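CRISPR-associated endonuclease Cas3-HD (PDB 3S4L) cuts single-stranded DNA, in a magnesium-dependent reaction, and single-stranded RNA as a nuclease of CRISPR interference against invading genetic elements. Local coordinates at residues L140-F152 and K181-V193. Sequence-based numbering, arbitrary orientation.
Sequences LTAEVVLDKLKKF and KDDIIRFVIEMSV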
loop_
_atom_site.group_PDB
_atom_site.type_symbol
_atom_site.label_atom_id
_atom_site.label_comp_id
_atom_site.label_asym_id
_atom_site.label_seq_id
_atom_site.Cartn_x
_atom_site.Cartn_y
_atom_site.Cartn_z
ATOM N N LEU A 140 12.828 -11.659 2.119
ATOM C CA LEU A 140 11.585 -11.511 2.860
ATOM C C LEU A 140 11.593 -12.233 4.207
ATOM O O LEU A 140 10.573 -12.814 4.586
ATOM C CB LEU A 140 10.423 -12.063 2.023
ATOM C CG LEU A 140 10.312 -11.652 0.551
ATOM C CD1 LEU A 140 10.612 -12.835 -0.374
ATOM C CD2 LEU A 140 8.936 -11.062 0.246
ATOM N N THR A 141 12.720 -12.222 4.924
ATOM C CA THR A 141 12.770 -12.895 6.224
ATOM C C THR A 141 12.018 -12.119 7.316
ATOM O O THR A 141 11.915 -10.892 7.280
ATOM C CB THR A 141 14.208 -13.144 6.704
ATOM O OG1 THR A 141 14.839 -11.892 6.994
ATOM C CG2 THR A 141 15.012 -13.924 5.664
ATOM N N ALA A 142 11.502 -12.856 8.290
ATOM C CA ALA A 142 10.948 -12.264 9.497
ATOM C C ALA A 142 11.939 -11.290 10.120
ATOM O O ALA A 142 11.556 -10.242 10.622
ATOM C CB ALA A 142 10.568 -13.355 10.494
ATOM N N GLU A 143 13.219 -11.634 10.088
ATOM C CA GLU A 143 14.238 -10.748 10.650
ATOM C C GLU A 143 14.227 -9.350 9.993
ATOM O O GLU A 143 14.191 -8.321 10.677
ATOM C CB GLU A 143 15.616 -11.378 10.527
ATOM C CG GLU A 143 16.702 -10.493 11.112
ATOM C CD GLU A 143 18.035 -11.213 11.257
ATOM O OE1 GLU A 143 18.161 -12.356 10.765
ATOM O OE2 GLU A 143 18.948 -10.638 11.874
ATOM N N VAL A 144 14.257 -9.336 8.661
ATOM C CA VAL A 144 14.200 -8.102 7.894
ATOM C C VAL A 144 12.936 -7.311 8.199
ATOM O O VAL A 144 12.997 -6.087 8.341
ATOM C CB VAL A 144 14.291 -8.365 6.372
ATOM C CG1 VAL A 144 14.129 -7.059 5.614
ATOM C CG2 VAL A 144 15.622 -9.030 6.043
ATOM N N VAL A 145 11.788 -7.986 8.294
ATOM C CA VAL A 145 10.582 -7.284 8.751
ATOM C C VAL A 145 10.863 -6.563 10.072
ATOM O O VAL A 145 10.577 -5.377 10.199
ATOM C CB VAL A 145 9.365 -8.206 8.927
ATOM C CG1 VAL A 145 8.233 -7.446 9.639
ATOM C CG2 VAL A 145 8.894 -8.746 7.566
ATOM N N LEU A 146 11.450 -7.270 11.037
ATOM C CA LEU A 146 11.765 -6.657 12.323
ATOM C C LEU A 146 12.727 -5.480 12.174
ATOM O O LEU A 146 12.637 -4.495 12.904
ATOM C CB LEU A 146 12.351 -7.679 13.319
ATOM C CG LEU A 146 11.472 -8.829 13.823
ATOM C CD1 LEU A 146 12.308 -9.715 14.713
ATOM C CD2 LEU A 146 10.259 -8.319 14.580
ATOM N N ASP A 147 13.676 -5.596 11.259
ATOM C CA ASP A 147 14.564 -4.479 10.963
ATOM C C ASP A 147 13.773 -3.258 10.443
ATOM O O ASP A 147 14.013 -2.113 10.843
ATOM C CB ASP A 147 15.597 -4.905 9.900
ATOM C CG ASP A 147 16.671 -5.843 10.453
ATOM O OD1 ASP A 147 16.796 -5.940 11.695
ATOM O OD2 ASP A 147 17.403 -6.471 9.646
ATOM N N LYS A 148 12.825 -3.509 9.549
ATOM C CA LYS A 148 12.199 -2.413 8.820
ATOM C C LYS A 148 11.066 -1.772 9.609
ATOM O O LYS A 148 10.545 -0.720 9.239
ATOM C CB LYS A 148 11.727 -2.876 7.440
ATOM C CG LYS A 148 12.853 -3.281 6.480
ATOM C CD LYS A 148 12.242 -3.988 5.245
ATOM C CE LYS A 148 13.225 -4.108 4.081
ATOM N NZ LYS A 148 12.477 -4.308 2.791
ATOM N N LEU A 149 10.700 -2.410 10.712
ATOM C CA LEU A 149 9.637 -1.892 11.560
ATOM C C LEU A 149 10.164 -1.493 12.935
ATOM O O LEU A 149 9.423 -0.970 13.771
ATOM C CB LEU A 149 8.498 -2.911 11.668
ATOM C CG LEU A 149 7.741 -2.944 10.349
ATOM C CD1 LEU A 149 6.643 -3.995 10.329
ATOM C CD2 LEU A 149 7.174 -1.535 10.113
ATOM N N LYS A 150 11.452 -1.727 13.157
ATOM C CA LYS A 150 12.055 -1.452 14.462
ATOM C C LYS A 150 11.638 -0.084 15.003
ATOM O O LYS A 150 11.157 0.024 16.135
ATOM C CB LYS A 150 13.583 -1.534 14.385
ATOM C CG LYS A 150 14.271 -1.526 15.758
ATOM C CD LYS A 150 15.773 -1.766 15.629
ATOM C CE LYS A 150 16.408 -2.042 16.990
ATOM N NZ LYS A 150 16.304 -0.862 17.897
ATOM N N LYS A 151 11.809 0.956 14.186
ATOM C CA LYS A 151 11.524 2.326 14.631
ATOM C C LYS A 151 10.073 2.784 14.418
ATOM O O LYS A 151 9.771 3.968 14.560
ATOM C CB LYS A 151 12.499 3.327 13.997
ATOM C CG LYS A 151 13.890 3.281 14.591
ATOM C CD LYS A 151 13.807 3.144 16.104
ATOM C CE LYS A 151 15.120 3.480 16.797
ATOM N NZ LYS A 151 14.901 3.684 18.264
ATOM N N PHE A 152 9.169 1.864 14.091
ATOM C CA PHE A 152 7.766 2.256 13.970
ATOM C C PHE A 152 7.214 2.637 15.346
ATOM O O PHE A 152 7.316 1.866 16.302
ATOM C CB PHE A 152 6.912 1.153 13.338
ATOM C CG PHE A 152 5.440 1.506 13.229
ATOM C CD1 PHE A 152 5.004 2.464 12.313
ATOM C CD2 PHE A 152 4.491 0.868 14.028
ATOM C CE1 PHE A 152 3.650 2.791 12.207
ATOM C CE2 PHE A 152 3.136 1.183 13.922
ATOM C CZ PHE A 152 2.712 2.152 13.012
ATOM N N LYS A 181 1.977 -1.741 16.830
ATOM C CA LYS A 181 3.231 -2.159 16.218
ATOM C C LYS A 181 3.404 -3.666 16.016
ATOM O O LYS A 181 3.773 -4.114 14.931
ATOM C CB LYS A 181 4.416 -1.641 17.038
ATOM C CG LYS A 181 5.761 -2.076 16.473
ATOM C CD LYS A 181 6.911 -1.432 17.224
ATOM C CE LYS A 181 8.226 -1.733 16.552
ATOM N NZ LYS A 181 9.320 -0.943 17.179
ATOM N N ASP A 182 3.157 -4.448 17.056
ATOM C CA ASP A 182 3.410 -5.875 16.968
ATOM C C ASP A 182 2.379 -6.534 16.062
ATOM O O ASP A 182 2.680 -7.499 15.353
ATOM C CB ASP A 182 3.487 -6.520 18.371
ATOM C CG ASP A 182 4.601 -5.912 19.237
ATOM O OD1 ASP A 182 5.464 -5.168 18.704
ATOM O OD2 ASP A 182 4.619 -6.185 20.457
ATOM N N ASP A 183 1.169 -5.988 16.049
ATOM C CA ASP A 183 0.161 -6.448 15.103
ATOM C C ASP A 183 0.603 -6.265 13.651
ATOM O O ASP A 183 0.354 -7.129 12.813
ATOM C CB ASP A 183 -1.165 -5.734 15.359
ATOM C CG ASP A 183 -1.718 -6.021 16.744
ATOM O OD1 ASP A 183 -2.189 -7.161 16.965
ATOM O OD2 ASP A 183 -1.676 -5.113 17.606
ATOM N N ILE A 184 1.272 -5.152 13.357
ATOM C CA ILE A 184 1.751 -4.891 11.994
ATOM C C ILE A 184 2.907 -5.832 11.649
ATOM O O ILE A 184 2.980 -6.373 10.543
ATOM C CB ILE A 184 2.123 -3.391 11.786
ATOM C CG1 ILE A 184 0.869 -2.529 11.983
ATOM C CG2 ILE A 184 2.721 -3.155 10.395
ATOM C CD1 ILE A 184 1.085 -1.012 11.860
ATOM N N ILE A 185 3.795 -6.039 12.620
ATOM C CA ILE A 185 4.879 -7.003 12.496
ATOM C C ILE A 185 4.339 -8.396 12.164
ATOM O O ILE A 185 4.793 -9.045 11.219
ATOM C CB ILE A 185 5.726 -7.031 13.797
ATOM C CG1 ILE A 185 6.607 -5.775 13.882
ATOM C CG2 ILE A 185 6.554 -8.328 13.919
ATOM C CD1 ILE A 185 7.312 -5.606 15.243
ATOM N N ARG A 186 3.360 -8.849 12.939
ATOM C CA ARG A 186 2.774 -10.173 12.749
ATOM C C ARG A 186 2.182 -10.282 11.355
ATOM O O ARG A 186 2.404 -11.273 10.650
ATOM C CB ARG A 186 1.674 -10.417 13.790
ATOM C CG ARG A 186 1.971 -11.507 14.781
ATOM C CD ARG A 186 0.828 -11.689 15.778
ATOM N NE ARG A 186 0.596 -10.488 16.571
ATOM C CZ ARG A 186 1.277 -10.174 17.667
ATOM N NH1 ARG A 186 2.232 -10.985 18.113
ATOM N NH2 ARG A 186 1.001 -9.049 18.315
ATOM N N PHE A 187 1.416 -9.265 10.959
ATOM C CA PHE A 187 0.843 -9.263 9.618
ATOM C C PHE A 187 1.902 -9.343 8.534
ATOM O O PHE A 187 1.814 -10.172 7.631
ATOM C CB PHE A 187 -0.036 -8.036 9.351
ATOM C CG PHE A 187 -0.512 -7.968 7.933
ATOM C CD1 PHE A 187 -1.559 -8.760 7.505
ATOM C CD2 PHE A 187 0.121 -7.156 7.017
ATOM C CE1 PHE A 187 -1.979 -8.723 6.190
ATOM C CE2 PHE A 187 -0.295 -7.112 5.714
ATOM C CZ PHE A 187 -1.347 -7.900 5.297
ATOM N N VAL A 188 2.898 -8.469 8.607
ATOM C CA VAL A 188 3.928 -8.439 7.572
ATOM C C VAL A 188 4.749 -9.740 7.490
ATOM O O VAL A 188 5.011 -10.246 6.399
ATOM C CB VAL A 188 4.862 -7.224 7.719
ATOM C CG1 VAL A 188 5.873 -7.227 6.586
ATOM C CG2 VAL A 188 4.042 -5.920 7.737
ATOM N N ILE A 189 5.146 -10.285 8.634
ATOM C CA ILE A 189 5.815 -11.578 8.636
ATOM C C ILE A 189 4.947 -12.606 7.922
ATOM O O ILE A 189 5.409 -13.302 7.010
ATOM C CB ILE A 189 6.109 -12.057 10.079
ATOM C CG1 ILE A 189 7.214 -11.207 10.699
ATOM C CG2 ILE A 189 6.505 -13.541 10.097
ATOM C CD1 ILE A 189 7.432 -11.468 12.172
ATOM N N GLU A 190 3.683 -12.689 8.332
ATOM C CA GLU A 190 2.733 -13.626 7.734
ATOM C C GLU A 190 2.612 -13.395 6.232
ATOM O O GLU A 190 2.402 -14.332 5.463
ATOM C CB GLU A 190 1.359 -13.496 8.405
ATOM C CG GLU A 190 0.481 -14.733 8.288
ATOM C CD GLU A 190 -0.915 -14.531 8.867
ATOM O OE1 GLU A 190 -1.675 -15.527 8.954
ATOM O OE2 GLU A 190 -1.255 -13.380 9.228
ATOM N N MET A 191 2.753 -12.144 5.809
ATOM C CA MET A 191 2.688 -11.819 4.390
ATOM C C MET A 191 3.927 -12.276 3.645
ATOM O O MET A 191 3.836 -12.939 2.619
ATOM C CB MET A 191 2.532 -10.311 4.208
ATOM C CG MET A 191 1.102 -9.839 4.334
ATOM S SD MET A 191 0.306 -9.734 2.728
ATOM C CE MET A 191 1.096 -8.232 2.114
ATOM N N SER A 192 5.082 -11.895 4.177
ATOM C CA SER A 192 6.376 -12.159 3.560
ATOM C C SER A 192 6.604 -13.641 3.366
ATOM O O SER A 192 7.241 -14.058 2.399
ATOM C CB SER A 192 7.480 -11.595 4.448
ATOM O OG SER A 192 7.154 -10.277 4.837
ATOM N N VAL A 193 6.090 -14.433 4.298
ATOM C CA VAL A 193 6.202 -15.881 4.210
ATOM C C VAL A 193 5.373 -16.431 3.068
ATOM O O VAL A 193 5.898 -17.052 2.143
ATOM C CB VAL A 193 5.714 -16.556 5.493
ATOM C CG1 VAL A 193 5.470 -18.033 5.238
ATOM C CG2 VAL A 193 6.718 -16.356 6.613
#
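Val145 drops as a knob into a hole on helix 181-193 formed by Ile185, Val188, Ile189 and Ser192, and the tight part of this contact is built around it. With chi1 at 170°, Val145 CG2 lies beside the backbone N and comes 3.5 Å from Val188 CG1 and 3.6 Å from Ser192 OG, while Val145 CG1 packs against Val188 too. That hydroxyl is committed within its own helix: Ser192 OG donates to Val188 O over 2.7 Å, from above the carbonyl plane, and toward Val145 it offers only van der Waals contact.

One turn on, Leu149 CD1 packs against both Ile184 CG2 and Ile185 CG1, 4.0 Å from each. Beyond it, the side chains of Phe152 and Ile184 cross at about a right angle, Ile184 CD1 coming within 3.6 Å of Phe152 CE2, while Lys181 CB sits at the ring edge. From helix 91-107, which begins at the metal ligand His91, Val94 touches Phe152 and Tyr97 touches Ile184.

The outer side is looser. Ala142 rests on Ile189, and the exposed Leu146 lays CD2 3.8 Å from Ile185 CG2. At one end poorly ordered Leu140 leans on Ser192; at the other the extended Lys181 chain runs past Phe152 to bring NZ to Lys150 O, a hydrogen bond whose modelled 2.3 Å is doubtful.

Helices 142-149 and 181-193 run roughly antiparallel (142°). The chemistry implies adhesion mainly by apolar packing, with a single polar tie at Lys181, in a layer over the HD-domain helix that leads from the metal site.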